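Local coordinates for kelch domain-containing protein (PDB 5C86) that probably oxidises alcohols as a copper-dependent fungal enzyme of the AA5 family, related to galactose oxidase and glyoxal oxidase, at residues W292-M297 / I346-G351; V330-H335 / H362-F367; L310-F315 / T323-H328. All blocks are in the same frame, centred on the assembly; numbering follows the deposited sequence.

Contact 1. Residues W292-M297 / I346-G351; sequences WVVGGM and IWSGGG
The indole of Trp292 presents its six-membered rim to strand 346-350. Ser348 CB lies at that edge, near the ring plane and 4.1 Å from Trp292 CH2, and the carbonyl O of Trp347 stands farther off along the same edge. Ile346 comes in obliquely: its CG2 is 3.6 Å from Trp292 CZ3, while CD1 reaches back to within 3.8 Å of Trp292 CB, and the two side chains overlap alongside, running in opposing senses. Within its own strand, Val294 CB sits 3.7 Å above one indole face, toward the rim. The neighbouring methyl, Val294 CG2, meets Ser348 OG at 3.5 Å. Trp292 CG stands anti to the backbone N (chi1 -170°); the ring lies between two strands that run nearly parallel, their axes 9.6 Å apart and inclined by 12°. No hydrogen bond crosses this interface, and the touching residues are all buried. The polar end of the indole is satisfied by Thr325, which receives the NE1 hydrogen bond, and the ring also stacks with Trp368. Packing of side chains between two facing sheets, with strands nearly parallel across the interface, fits adjacent blades of a kelch beta-propeller.

Contact 2. Residues V330-H335 / H362-F367; sequences VPRNYH and HFDGQF
Val330 and His362 pass one another with their side chains pointing in opposing senses, and one methyl of the valine lies over the imidazole. CG1 of Val330 is 3.5 Å from the centroid of the His362 ring, a CH-pi contact over the face. The same methyl also rests on one face of the Arg332 guanidinium, toward its rim, and so joins the two flat groups. Val330 CG2 points tip to tip at the carboxylate of Asp364, 4.0 Å from Asp364 OD2.

Arg332 and Asp364 cross obliquely, with guanidinium and carboxylate planes 50° apart, and the salt bridge between them is uneven. Its firmest element runs from Arg332 NH1 to Asp364 OD1, 3.2 Å long with an N-H...O angle of 159°; the acceptor lies in the guanidinium plane, but the donor approaches from above the carboxylate plane. NH2 adds weak bonds to both carboxylate oxygens. The carbonyl O of Asp364 comes 3.1 Å from Arg332 NH1. NH1 also donates to Gly350 O, a further acceptor that should help fix it. On the other nitrogen, a water accepts from Arg332 NH2 at 2.9 Å and donates to Gln366 OE1 at 2.7 Å. His362 is held in turn by a hydrogen bond from its NE2 to Asp305 OD2.

Residues 330-335 belong to the loop that leaves strand 321-324 and leads through His335, a copper ligand although no metal is bound in this apo form, into strand 336-340. Residues 330-332 lie against His362 and the start of strand 364-369, which runs between strands 346-350 and 5-11; Met9 of the latter touches both Arg332 and Asp364.

Contact 3. Residues L310-F315 / T323-H328; sequences LTPELF and TPTTPH
A beta hairpin, strands 313-316 and 321-324, brings Leu314 opposite Thr323 as an antiparallel hydrogen-bonded pair, and Glu313 opposite Pro324 as a non-hydrogen-bonded one. Leu314 N donates to Thr323 O at 2.8 Å and almost straight (172°), and Thr323 N returns a bond to Leu314 O. A water bridges the same pair, donating to Leu314 O and hydrogen-bonded to Thr323 OG1 at 3.1 Å.

Beyond the regular strands the pairing continues through two further backbone bonds. Thr325 N bonds to Pro312 O at 3.0 Å, and His328 N bonds to Leu310 O at 2.9 Å. The side chains of Pro312 and Thr325 cross at about a right angle, with Pro312 CB only 3.3 Å from Thr325 OG1, the hydroxyl that also receives the indole N-H of Trp292. Thr325 CG2 turns to Leu314 CB instead. Thr311 lies side by side with Pro324, Thr311 CG2 against Pro324 CB at 3.7 Å, and beside Pro327 too. At the far end the His328 ring covers the Leu310 backbone, with the carbonyl O over one face and CA making a CH-pi contact.

Such a hairpin, formed by the last two strands of a four-stranded antiparallel sheet, is the outer half of a propeller blade.

Overall arrangement
Contacts 1 and 3 share one blade: Val293 N lies 2.9 Å from Glu313 O, as expected for neighbouring strands, and their centres are 10 Å apart. Contacts 1 and 2, 7 Å between centres, share the next blade through strands 346-350 and 364-369, and Gly296 N reaches Arg332 O at 2.8 Å. Contacts 2 and 3, about 15 Å apart between centres, meet where Leu310 CD2 touches Pro331 CA. Contact 1 joins successive blades of what is, as in galactose oxidase, a seven-bladed propeller; contact 2 sets the connecting loop against the second blade, and contact 3 lies inside the first. The copper ligand His335 ends the loop of contact 2, and its ring meets that of His423, another ligand; no copper is bound here. From contact 1, the Trp347 side chain is about 11 Å from that of His335.

Contact 1. Residues W292-M297 / I346-G351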
ATOM      1  N   TRP A 292      -7.472   6.631  -6.191  1.00 10.92           N
ATOM      2  CA  TRP A 292      -8.353   5.745  -7.022  1.00 10.59           C
ATOM      3  C   TRP A 292      -8.770   4.561  -6.176  1.00 11.28           C
ATOM      4  O   TRP A 292      -7.893   3.950  -5.527  1.00 11.18           O
ATOM      5  CB  TRP A 292      -7.562   5.295  -8.157  1.00 11.61           C
ATOM      6  CG  TRP A 292      -8.319   4.582  -9.260  1.00 11.13           C
ATOM      7  CD1 TRP A 292      -9.325   5.085  -9.965  1.00 12.69           C
ATOM      8  CD2 TRP A 292      -7.987   3.309  -9.809  1.00 10.82           C
ATOM      9  NE1 TRP A 292      -9.664   4.205 -10.989  1.00 11.46           N
ATOM     10  CE2 TRP A 292      -8.868   3.116 -10.898  1.00 11.68           C
ATOM     11  CE3 TRP A 292      -7.038   2.343  -9.530  1.00 11.77           C
ATOM     12  CZ2 TRP A 292      -8.764   1.999 -11.713  1.00 12.63           C
ATOM     13  CZ3 TRP A 292      -6.933   1.236 -10.391  1.00 11.79           C
ATOM     14  CH2 TRP A 292      -7.800   1.118 -11.454  1.00 12.71           C
ATOM     15  N   VAL A 293     -10.057   4.280  -6.177  1.00 11.02           N
ATOM     16  CA  VAL A 293     -10.665   3.203  -5.400  1.00 10.74           C
ATOM     17  C   VAL A 293     -11.205   2.215  -6.392  1.00 11.25           C
ATOM     18  O   VAL A 293     -12.140   2.570  -7.125  1.00 11.23           O
ATOM     19  CB  VAL A 293     -11.737   3.681  -4.429  1.00 11.81           C
ATOM     20  CG1 VAL A 293     -12.159   2.545  -3.572  1.00 13.10           C
ATOM     21  CG2 VAL A 293     -11.162   4.816  -3.535  1.00 13.35           C
ATOM     22  N   VAL A 294     -10.652   1.008  -6.397  1.00 10.64           N
ATOM     23  CA  VAL A 294     -10.991   0.041  -7.444  1.00 11.12           C
ATOM     24  C   VAL A 294     -11.440  -1.306  -6.841  1.00 11.06           C
ATOM     25  O   VAL A 294     -10.876  -1.808  -5.848  1.00 11.16           O
ATOM     26  CB  VAL A 294      -9.792  -0.221  -8.370  1.00 11.07           C
ATOM     27  CG1 VAL A 294      -8.502  -0.545  -7.661  1.00 11.12           C
ATOM     28  CG2 VAL A 294     -10.105  -1.250  -9.479  1.00 12.96           C
ATOM     29  N   GLY A 295     -12.496  -1.854  -7.457  1.00 10.89           N
ATOM     30  CA  GLY A 295     -12.949  -3.203  -7.105  1.00 11.73           C
ATOM     31  C   GLY A 295     -13.793  -3.233  -5.866  1.00 10.92           C
ATOM     32  O   GLY A 295     -14.441  -2.258  -5.466  1.00 11.96           O
ATOM     33  N   GLY A 296     -13.741  -4.397  -5.197  1.00 11.26           N
ATOM     34  CA  GLY A 296     -14.601  -4.647  -4.046  1.00 12.26           C
ATOM     35  C   GLY A 296     -15.987  -5.149  -4.435  1.00 12.31           C
ATOM     36  O   GLY A 296     -16.399  -5.073  -5.587  1.00 11.79           O
ATOM     37  N   MET A 297     -16.685  -5.631  -3.436  1.00 11.89           N
ATOM     38  CA  MET A 297     -18.071  -6.141  -3.597  1.00 12.13           C
ATOM     39  C   MET A 297     -18.988  -5.574  -2.581  1.00 13.12           C
ATOM     40  O   MET A 297     -18.554  -4.972  -1.581  1.00 12.26           O
ATOM     41  CB  MET A 297     -18.021  -7.678  -3.504  1.00 13.41           C
ATOM     42  CG  MET A 297     -17.690  -8.219  -2.127  1.00 14.22           C
ATOM     43  SD  MET A 297     -17.045  -9.908  -2.043  1.00 13.97           S
ATOM     44  CE  MET A 297     -18.414 -10.879  -2.724  1.00 14.61           C
ATOM     45  N   ILE A 346      -1.763   2.694 -12.838  1.00 12.10           N
ATOM     46  CA  ILE A 346      -2.122   1.909 -11.673  1.00 11.47           C
ATOM     47  C   ILE A 346      -2.444   0.487 -12.069  1.00 12.39           C
ATOM     48  O   ILE A 346      -3.353   0.258 -12.872  1.00 13.59           O
ATOM     49  CB  ILE A 346      -3.289   2.476 -10.925  1.00 11.22           C
ATOM     50  CG1 ILE A 346      -3.088   3.964 -10.619  1.00 12.26           C
ATOM     51  CG2 ILE A 346      -3.451   1.713  -9.611  1.00 11.64           C
ATOM     52  CD1 ILE A 346      -4.168   4.650  -9.795  1.00 11.02           C
ATOM     53  N   TRP A 347      -1.670  -0.417 -11.573  1.00 11.82           N
ATOM     54  CA  TRP A 347      -2.041  -1.879 -11.662  1.00 12.35           C
ATOM     55  C   TRP A 347      -3.310  -2.164 -10.951  1.00 12.74           C
ATOM     56  O   TRP A 347      -3.559  -1.678  -9.853  1.00 11.62           O
ATOM     57  CB  TRP A 347      -0.949  -2.716 -11.060  1.00 12.46           C
ATOM     58  CG  TRP A 347      -1.368  -4.079 -10.688  1.00 12.77           C
ATOM     59  CD1 TRP A 347      -1.616  -4.514  -9.385  1.00 12.66           C
ATOM     60  CD2 TRP A 347      -1.518  -5.200 -11.534  1.00 13.86           C
ATOM     61  NE1 TRP A 347      -1.988  -5.850  -9.414  1.00 14.47           N
ATOM     62  CE2 TRP A 347      -1.902  -6.271 -10.717  1.00 13.81           C
ATOM     63  CE3 TRP A 347      -1.421  -5.388 -12.914  1.00 15.10           C
ATOM     64  CZ2 TRP A 347      -2.177  -7.560 -11.260  1.00 15.46           C
ATOM     65  CZ3 TRP A 347      -1.684  -6.668 -13.458  1.00 14.03           C
ATOM     66  CH2 TRP A 347      -2.068  -7.690 -12.621  1.00 15.23           C
ATOM     67  N   SER A 348      -4.187  -2.960 -11.598  1.00 12.26           N
ATOM     68  CA  SER A 348      -5.384  -3.581 -10.955  1.00 13.77           C
ATOM     69  C   SER A 348      -5.557  -5.035 -11.453  1.00 13.95           C
ATOM     70  O   SER A 348      -5.628  -5.226 -12.692  1.00 14.85           O
ATOM     71  CB  SER A 348      -6.609  -2.796 -11.300  1.00 15.13           C
ATOM     72  OG  SER A 348      -7.787  -3.470 -10.891  1.00 12.66           O
ATOM     73  N   GLY A 349      -5.522  -5.972 -10.510  1.00 13.25           N
ATOM     74  CA  GLY A 349      -5.734  -7.331 -10.991  1.00 13.22           C
ATOM     75  C   GLY A 349      -5.904  -8.278  -9.894  1.00 15.29           C
ATOM     76  O   GLY A 349      -6.158  -7.939  -8.781  1.00 13.78           O
ATOM     77  N   GLY A 350      -5.787  -9.555 -10.242  1.00 15.06           N
ATOM     78  CA  GLY A 350      -5.975 -10.587  -9.216  1.00 15.16           C
ATOM     79  C   GLY A 350      -7.419 -10.903  -8.873  1.00 13.16           C
ATOM     80  O   GLY A 350      -8.363 -10.470  -9.528  1.00 14.99           O
ATOM     81  N   GLY A 351      -7.516 -11.569  -7.748  1.00 15.46           N
ATOM     82  CA  GLY A 351      -8.789 -12.090  -7.203  1.00 16.15           C
ATOM     83  C   GLY A 351      -8.781 -13.604  -7.286  1.00 17.51           C
ATOM     84  O   GLY A 351      -8.288 -14.187  -8.287  1.00 17.83           O
TER

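Contact 2. Residues V330-H335 / H362-F367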
ATOM      1  N   VAL A 330     -13.760  -7.860 -15.339  1.00 19.58           N
ATOM      2  CA  VAL A 330     -13.439  -8.902 -14.394  1.00 18.54           C
ATOM      3  C   VAL A 330     -13.653  -8.393 -12.957  1.00 19.75           C
ATOM      4  O   VAL A 330     -13.053  -7.390 -12.579  1.00 17.40           O
ATOM      5  CB  VAL A 330     -12.002  -9.418 -14.547  1.00 20.40           C
ATOM      6  CG1 VAL A 330     -11.660 -10.499 -13.559  1.00 21.57           C
ATOM      7  CG2 VAL A 330     -11.784  -9.970 -15.994  1.00 21.50           C
ATOM      8  N   PRO A 331     -14.368  -9.143 -12.119  1.00 15.96           N
ATOM      9  CA  PRO A 331     -14.513  -8.725 -10.681  1.00 16.52           C
ATOM     10  C   PRO A 331     -13.165  -8.702 -10.007  1.00 16.26           C
ATOM     11  O   PRO A 331     -12.320  -9.577 -10.255  1.00 16.53           O
ATOM     12  CB  PRO A 331     -15.394  -9.814 -10.056  1.00 16.63           C
ATOM     13  CG  PRO A 331     -16.123 -10.335 -11.224  1.00 19.47           C
ATOM     14  CD  PRO A 331     -15.171 -10.360 -12.374  1.00 18.39           C
ATOM     15  N   ARG A 332     -12.952  -7.713  -9.131  1.00 14.37           N
ATOM     16  CA  ARG A 332     -11.739  -7.626  -8.323  1.00 13.97           C
ATOM     17  C   ARG A 332     -12.152  -7.564  -6.868  1.00 14.81           C
ATOM     18  O   ARG A 332     -12.196  -6.500  -6.289  1.00 13.55           O
ATOM     19  CB  ARG A 332     -10.937  -6.388  -8.751  1.00 15.02           C
ATOM     20  CG  ARG A 332     -10.472  -6.385 -10.229  1.00 14.90           C
ATOM     21  CD  ARG A 332      -9.533  -7.468 -10.651  1.00 16.85           C
ATOM     22  NE  ARG A 332      -9.229  -7.372 -12.110  1.00 17.42           N
ATOM     23  CZ  ARG A 332      -8.721  -8.366 -12.854  1.00 20.09           C
ATOM     24  NH1 ARG A 332      -8.427  -9.517 -12.335  1.00 20.58           N
ATOM     25  NH2 ARG A 332      -8.531  -8.168 -14.143  1.00 19.48           N
ATOM     26  N   ASN A 333     -12.408  -8.737  -6.320  1.00 14.55           N
ATOM     27  CA  ASN A 333     -12.983  -8.838  -5.008  1.00 12.91           C
ATOM     28  C   ASN A 333     -11.950  -9.349  -4.060  1.00 12.14           C
ATOM     29  O   ASN A 333     -10.834  -8.847  -4.041  1.00 13.15           O
ATOM     30  CB  ASN A 333     -14.302  -9.664  -5.018  1.00 12.72           C
ATOM     31  CG  ASN A 333     -15.397  -9.048  -5.797  1.00 14.33           C
ATOM     32  OD1 ASN A 333     -15.396  -7.865  -6.133  1.00 14.41           O
ATOM     33  ND2 ASN A 333     -16.431  -9.875  -6.076  1.00 14.44           N
ATOM     34  N   TYR A 334     -12.234 -10.344  -3.219  1.00 11.84           N
ATOM     35  CA  TYR A 334     -11.209 -10.881  -2.311  1.00 11.42           C
ATOM     36  C   TYR A 334      -9.992 -11.372  -3.099  1.00 12.64           C
ATOM     37  O   TYR A 334     -10.127 -11.989  -4.144  1.00 14.52           O
ATOM     38  CB  TYR A 334     -11.806 -12.050  -1.502  1.00 12.21           C
ATOM     39  CG  TYR A 334     -11.016 -12.435  -0.296  1.00 11.93           C
ATOM     40  CD1 TYR A 334     -10.780 -11.519   0.727  1.00 12.16           C
ATOM     41  CD2 TYR A 334     -10.530 -13.730  -0.073  1.00 13.77           C
ATOM     42  CE1 TYR A 334     -10.105 -11.853   1.833  1.00 12.98           C
ATOM     43  CE2 TYR A 334      -9.829 -14.049   1.117  1.00 14.08           C
ATOM     44  CZ  TYR A 334      -9.635 -13.093   2.059  1.00 13.71           C
ATOM     45  OH  TYR A 334      -9.018 -13.386   3.293  1.00 15.09           O
ATOM     46  N   HIS A 335      -8.821 -11.002  -2.597  1.00 12.68           N
ATOM     47  CA  HIS A 335      -7.512 -11.338  -3.147  1.00 12.63           C
ATOM     48  C   HIS A 335      -7.132 -10.559  -4.394  1.00 13.44           C
ATOM     49  O   HIS A 335      -6.188 -10.964  -5.079  1.00 14.25           O
ATOM     50  CB  HIS A 335      -7.345 -12.862  -3.333  1.00 13.05           C
ATOM     51  CG  HIS A 335      -7.200 -13.598  -2.046  1.00 13.21           C
ATOM     52  ND1 HIS A 335      -7.270 -14.973  -1.982  1.00 15.92           N
ATOM     53  CD2 HIS A 335      -6.921 -13.195  -0.792  1.00 13.83           C
ATOM     54  CE1 HIS A 335      -7.036 -15.368  -0.757  1.00 15.84           C
ATOM     55  NE2 HIS A 335      -6.828 -14.323  -0.005  1.00 16.69           N
ATOM     56  N   HIS A 362      -8.488 -15.229 -10.963  1.00 15.58           N
ATOM     57  CA  HIS A 362      -8.176 -14.284 -12.027  1.00 17.75           C
ATOM     58  C   HIS A 362      -6.684 -14.052 -12.080  1.00 20.01           C
ATOM     59  O   HIS A 362      -6.084 -13.407 -11.179  1.00 17.96           O
ATOM     60  CB  HIS A 362      -8.961 -13.009 -11.748  1.00 17.12           C
ATOM     61  CG  HIS A 362     -10.426 -13.234 -11.672  1.00 19.25           C
ATOM     62  ND1 HIS A 362     -11.134 -13.778 -12.727  1.00 20.28           N
ATOM     63  CD2 HIS A 362     -11.323 -13.063 -10.663  1.00 23.49           C
ATOM     64  CE1 HIS A 362     -12.395 -13.929 -12.376  1.00 20.85           C
ATOM     65  NE2 HIS A 362     -12.541 -13.482 -11.146  1.00 22.87           N
ATOM     66  N   PHE A 363      -6.015 -14.595 -13.104  1.00 18.18           N
ATOM     67  CA  PHE A 363      -4.534 -14.524 -13.199  1.00 20.01           C
ATOM     68  C   PHE A 363      -4.107 -13.185 -13.828  1.00 19.07           C
ATOM     69  O   PHE A 363      -2.966 -12.945 -14.059  1.00 25.68           O
ATOM     70  CB  PHE A 363      -3.930 -15.720 -13.988  1.00 19.35           C
ATOM     71  CG  PHE A 363      -4.105 -17.066 -13.320  1.00 18.71           C
ATOM     72  CD1 PHE A 363      -5.324 -17.749 -13.456  1.00 20.04           C
ATOM     73  CD2 PHE A 363      -3.088 -17.637 -12.595  1.00 20.29           C
ATOM     74  CE1 PHE A 363      -5.480 -19.001 -12.843  1.00 20.66           C
ATOM     75  CE2 PHE A 363      -3.237 -18.869 -11.988  1.00 22.16           C
ATOM     76  CZ  PHE A 363      -4.465 -19.516 -12.137  1.00 19.77           C
ATOM     77  N   ASP A 364      -5.076 -12.406 -14.203  1.00 18.34           N
ATOM     78  CA  ASP A 364      -4.855 -11.281 -15.041  1.00 19.84           C
ATOM     79  C   ASP A 364      -5.052  -9.943 -14.263  1.00 19.70           C
ATOM     80  O   ASP A 364      -5.452  -9.898 -13.109  1.00 20.61           O
ATOM     81  CB  ASP A 364      -5.766 -11.344 -16.217  1.00 22.08           C
ATOM     82  CG  ASP A 364      -7.220 -11.060 -15.846  0.70 28.07           C
ATOM     83  OD1 ASP A 364      -7.664 -11.462 -14.759  1.00 26.11           O
ATOM     84  OD2 ASP A 364      -7.893 -10.332 -16.607  0.50 33.38           O
ATOM     85  N   GLY A 365      -4.671  -8.890 -14.980  1.00 18.95           N
ATOM     86  CA  GLY A 365      -4.992  -7.543 -14.596  1.00 18.04           C
ATOM     87  C   GLY A 365      -4.626  -6.628 -15.713  1.00 18.96           C
ATOM     88  O   GLY A 365      -4.338  -7.083 -16.819  1.00 18.48           O
ATOM     89  N   GLN A 366      -4.740  -5.334 -15.467  1.00 16.32           N
ATOM     90  CA  GLN A 366      -4.472  -4.320 -16.490  1.00 17.28           C
ATOM     91  C   GLN A 366      -3.922  -3.095 -15.735  1.00 16.13           C
ATOM     92  O   GLN A 366      -4.196  -2.963 -14.513  1.00 16.27           O
ATOM     93  CB  GLN A 366      -5.717  -3.865 -17.217  1.00 21.27           C
ATOM     94  CG  GLN A 366      -6.462  -4.905 -18.038  1.00 24.42           C
ATOM     95  CD  GLN A 366      -7.860  -4.447 -18.454  1.00 24.11           C
ATOM     96  OE1 GLN A 366      -8.845  -4.513 -17.691  1.00 24.50           O
ATOM     97  NE2 GLN A 366      -7.956  -3.978 -19.675  1.00 24.43           N
ATOM     98  N   PHE A 367      -3.340  -2.173 -16.477  1.00 15.10           N
ATOM     99  CA  PHE A 367      -2.893  -0.918 -15.941  1.00 14.99           C
ATOM    100  C   PHE A 367      -3.825   0.135 -16.371  1.00 14.99           C
ATOM    101  O   PHE A 367      -4.190   0.267 -17.561  1.00 16.69           O
ATOM    102  CB  PHE A 367      -1.456  -0.662 -16.437  1.00 14.46           C
ATOM    103  CG  PHE A 367      -0.467  -1.610 -15.899  1.00 14.72           C
ATOM    104  CD1 PHE A 367       0.184  -1.463 -14.624  1.00 13.21           C
ATOM    105  CD2 PHE A 367      -0.155  -2.788 -16.597  1.00 17.79           C
ATOM    106  CE1 PHE A 367       1.045  -2.332 -14.166  1.00 15.25           C
ATOM    107  CE2 PHE A 367       0.768  -3.706 -16.078  1.00 18.30           C
ATOM    108  CZ  PHE A 367       1.399  -3.484 -14.875  1.00 16.71           C
TER
HETATM  109  O   HOH W   1      -9.369  -5.627 -15.318  1.00 24.65           O

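Contact 3. Residues L310-F315 / T323-H328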
ATOM      1  N   LEU A 310     -17.777  -3.028 -10.434  1.00 14.71           N
ATOM      2  CA  LEU A 310     -16.950  -3.026 -11.624  1.00 13.35           C
ATOM      3  C   LEU A 310     -16.567  -1.624 -12.129  1.00 12.82           C
ATOM      4  O   LEU A 310     -15.801  -1.502 -13.050  1.00 15.14           O
ATOM      5  CB  LEU A 310     -17.689  -3.755 -12.771  1.00 16.25           C
ATOM      6  CG  LEU A 310     -17.919  -5.215 -12.428  1.00 16.00           C
ATOM      7  CD1 LEU A 310     -18.655  -5.874 -13.681  1.00 18.98           C
ATOM      8  CD2 LEU A 310     -16.636  -5.963 -12.165  1.00 16.78           C
ATOM      9  N   THR A 311     -17.117  -0.586 -11.517  1.00 12.34           N
ATOM     10  CA  THR A 311     -16.808   0.789 -11.836  1.00 14.35           C
ATOM     11  C   THR A 311     -15.965   1.412 -10.662  1.00 13.99           C
ATOM     12  O   THR A 311     -16.536   1.649  -9.574  1.00 13.69           O
ATOM     13  CB  THR A 311     -18.056   1.615 -12.023  1.00 15.20           C
ATOM     14  OG1 THR A 311     -18.782   1.048 -13.145  1.00 17.17           O
ATOM     15  CG2 THR A 311     -17.712   2.983 -12.401  1.00 15.25           C
ATOM     16  N   PRO A 312     -14.686   1.712 -10.950  1.00 13.23           N
ATOM     17  CA  PRO A 312     -13.824   2.351  -9.907  1.00 13.38           C
ATOM     18  C   PRO A 312     -14.260   3.766  -9.761  1.00 13.15           C
ATOM     19  O   PRO A 312     -14.986   4.318 -10.616  1.00 13.21           O
ATOM     20  CB  PRO A 312     -12.448   2.267 -10.486  1.00 12.72           C
ATOM     21  CG  PRO A 312     -12.455   1.162 -11.581  1.00 12.70           C
ATOM     22  CD  PRO A 312     -13.879   1.286 -12.092  1.00 12.84           C
ATOM     23  N   GLU A 313     -13.771   4.433  -8.700  1.00 12.78           N
ATOM     24  CA  GLU A 313     -13.975   5.840  -8.458  1.00 12.08           C
ATOM     25  C   GLU A 313     -12.689   6.548  -8.218  1.00 11.22           C
ATOM     26  O   GLU A 313     -11.796   6.036  -7.604  1.00 12.21           O
ATOM     27  CB  GLU A 313     -14.966   6.050  -7.315  1.00 13.57           C
ATOM     28  CG  GLU A 313     -16.426   5.718  -7.737  1.00 15.15           C
ATOM     29  CD  GLU A 313     -17.371   5.746  -6.532  1.00 18.33           C
ATOM     30  OE1 GLU A 313     -17.393   4.743  -5.711  1.00 18.10           O
ATOM     31  OE2 GLU A 313     -18.046   6.825  -6.307  1.00 18.58           O
ATOM     32  N   LEU A 314     -12.610   7.755  -8.754  1.00 12.46           N
ATOM     33  CA  LEU A 314     -11.505   8.694  -8.567  1.00 12.22           C
ATOM     34  C   LEU A 314     -11.929   9.692  -7.513  1.00 12.72           C
ATOM     35  O   LEU A 314     -12.941  10.364  -7.659  1.00 13.44           O
ATOM     36  CB  LEU A 314     -11.180   9.378  -9.892  1.00 14.80           C
ATOM     37  CG  LEU A 314     -10.006  10.309  -9.852  1.00 16.36           C
ATOM     38  CD1 LEU A 314      -8.713   9.686  -9.403  1.00 17.40           C
ATOM     39  CD2 LEU A 314      -9.863  10.872 -11.286  1.00 18.57           C
ATOM     40  N   PHE A 315     -11.201   9.749  -6.388  1.00 11.35           N
ATOM     41  CA  PHE A 315     -11.565  10.650  -5.297  1.00 11.99           C
ATOM     42  C   PHE A 315     -10.569  11.814  -5.249  1.00 13.41           C
ATOM     43  O   PHE A 315      -9.378  11.623  -5.333  1.00 12.37           O
ATOM     44  CB  PHE A 315     -11.501   9.918  -3.969  1.00 11.40           C
ATOM     45  CG  PHE A 315     -11.745  10.781  -2.756  1.00 11.83           C
ATOM     46  CD1 PHE A 315     -13.004  11.256  -2.471  1.00 13.01           C
ATOM     47  CD2 PHE A 315     -10.699  11.152  -1.928  1.00 12.29           C
ATOM     48  CE1 PHE A 315     -13.205  11.999  -1.337  1.00 13.36           C
ATOM     49  CE2 PHE A 315     -10.888  11.923  -0.806  1.00 13.61           C
ATOM     50  CZ  PHE A 315     -12.166  12.366  -0.531  1.00 12.92           C
ATOM     51  N   THR A 323     -15.732  10.597  -8.650  1.00 15.12           N
ATOM     52  CA  THR A 323     -16.242  10.447  -9.989  1.00 17.59           C
ATOM     53  C   THR A 323     -15.910   9.088 -10.482  1.00 16.23           C
ATOM     54  O   THR A 323     -14.864   8.536 -10.176  1.00 16.11           O
ATOM     55  CB  THR A 323     -15.687  11.486 -10.965  1.00 21.95           C
ATOM     56  OG1 THR A 323     -14.298  11.492 -10.860  1.00 22.89           O
ATOM     57  CG2 THR A 323     -16.160  12.823 -10.603  1.00 24.98           C
ATOM     58  N   PRO A 324     -16.788   8.467 -11.289  1.00 14.73           N
ATOM     59  CA  PRO A 324     -16.500   7.158 -11.831  1.00 15.76           C
ATOM     60  C   PRO A 324     -15.469   7.106 -12.933  1.00 14.98           C
ATOM     61  O   PRO A 324     -15.323   8.092 -13.736  1.00 16.32           O
ATOM     62  CB  PRO A 324     -17.877   6.709 -12.366  1.00 17.04           C
ATOM     63  CG  PRO A 324     -18.546   7.965 -12.754  1.00 19.40           C
ATOM     64  CD  PRO A 324     -18.124   9.000 -11.685  1.00 16.54           C
ATOM     65  N   THR A 325     -14.702   6.065 -13.019  1.00 14.11           N
ATOM     66  CA  THR A 325     -13.770   5.924 -14.080  1.00 14.36           C
ATOM     67  C   THR A 325     -14.164   4.716 -14.969  1.00 16.44           C
ATOM     68  O   THR A 325     -15.206   4.085 -14.707  1.00 17.99           O
ATOM     69  CB  THR A 325     -12.340   5.835 -13.594  1.00 14.39           C
ATOM     70  OG1 THR A 325     -12.141   4.616 -12.845  1.00 14.53           O
ATOM     71  CG2 THR A 325     -12.036   7.036 -12.716  1.00 16.10           C
ATOM     72  N   THR A 326     -13.365   4.361 -15.941  1.00 16.98           N
ATOM     73  CA  THR A 326     -13.851   3.352 -16.898  1.00 16.82           C
ATOM     74  C   THR A 326     -13.987   1.992 -16.189  1.00 16.29           C
ATOM     75  O   THR A 326     -13.053   1.490 -15.571  1.00 15.90           O
ATOM     76  CB  THR A 326     -12.938   3.290 -18.117  1.00 23.23           C
ATOM     77  OG1 THR A 326     -13.038   4.535 -18.832  1.00 28.93           O
ATOM     78  CG2 THR A 326     -13.364   2.222 -19.069  1.00 22.66           C
ATOM     79  N   PRO A 327     -15.168   1.371 -16.349  1.00 18.23           N
ATOM     80  CA  PRO A 327     -15.337   0.047 -15.760  1.00 17.98           C
ATOM     81  C   PRO A 327     -14.463  -1.043 -16.335  1.00 17.10           C
ATOM     82  O   PRO A 327     -13.964  -0.954 -17.479  1.00 17.60           O
ATOM     83  CB  PRO A 327     -16.823  -0.312 -16.003  1.00 20.39           C
ATOM     84  CG  PRO A 327     -17.272   0.592 -17.038  1.00 25.93           C
ATOM     85  CD  PRO A 327     -16.402   1.837 -16.996  1.00 21.98           C
ATOM     86  N   HIS A 328     -14.214  -2.029 -15.479  1.00 17.28           N
ATOM     87  CA  HIS A 328     -13.521  -3.255 -15.867  1.00 16.70           C
ATOM     88  C   HIS A 328     -14.630  -4.339 -15.985  1.00 18.14           C
ATOM     89  O   HIS A 328     -15.742  -4.151 -15.538  1.00 20.50           O
ATOM     90  CB  HIS A 328     -12.348  -3.582 -14.944  1.00 16.46           C
ATOM     91  CG  HIS A 328     -12.686  -3.591 -13.491  1.00 16.45           C
ATOM     92  ND1 HIS A 328     -12.714  -2.470 -12.688  1.00 17.13           N
ATOM     93  CD2 HIS A 328     -13.100  -4.610 -12.713  1.00 13.68           C
ATOM     94  CE1 HIS A 328     -13.064  -2.830 -11.453  1.00 13.32           C
ATOM     95  NE2 HIS A 328     -13.294  -4.127 -11.452  1.00 19.41           N
TER
HETATM   96  O   HOH W   2     -13.269  13.052  -8.446  1.00 22.09           O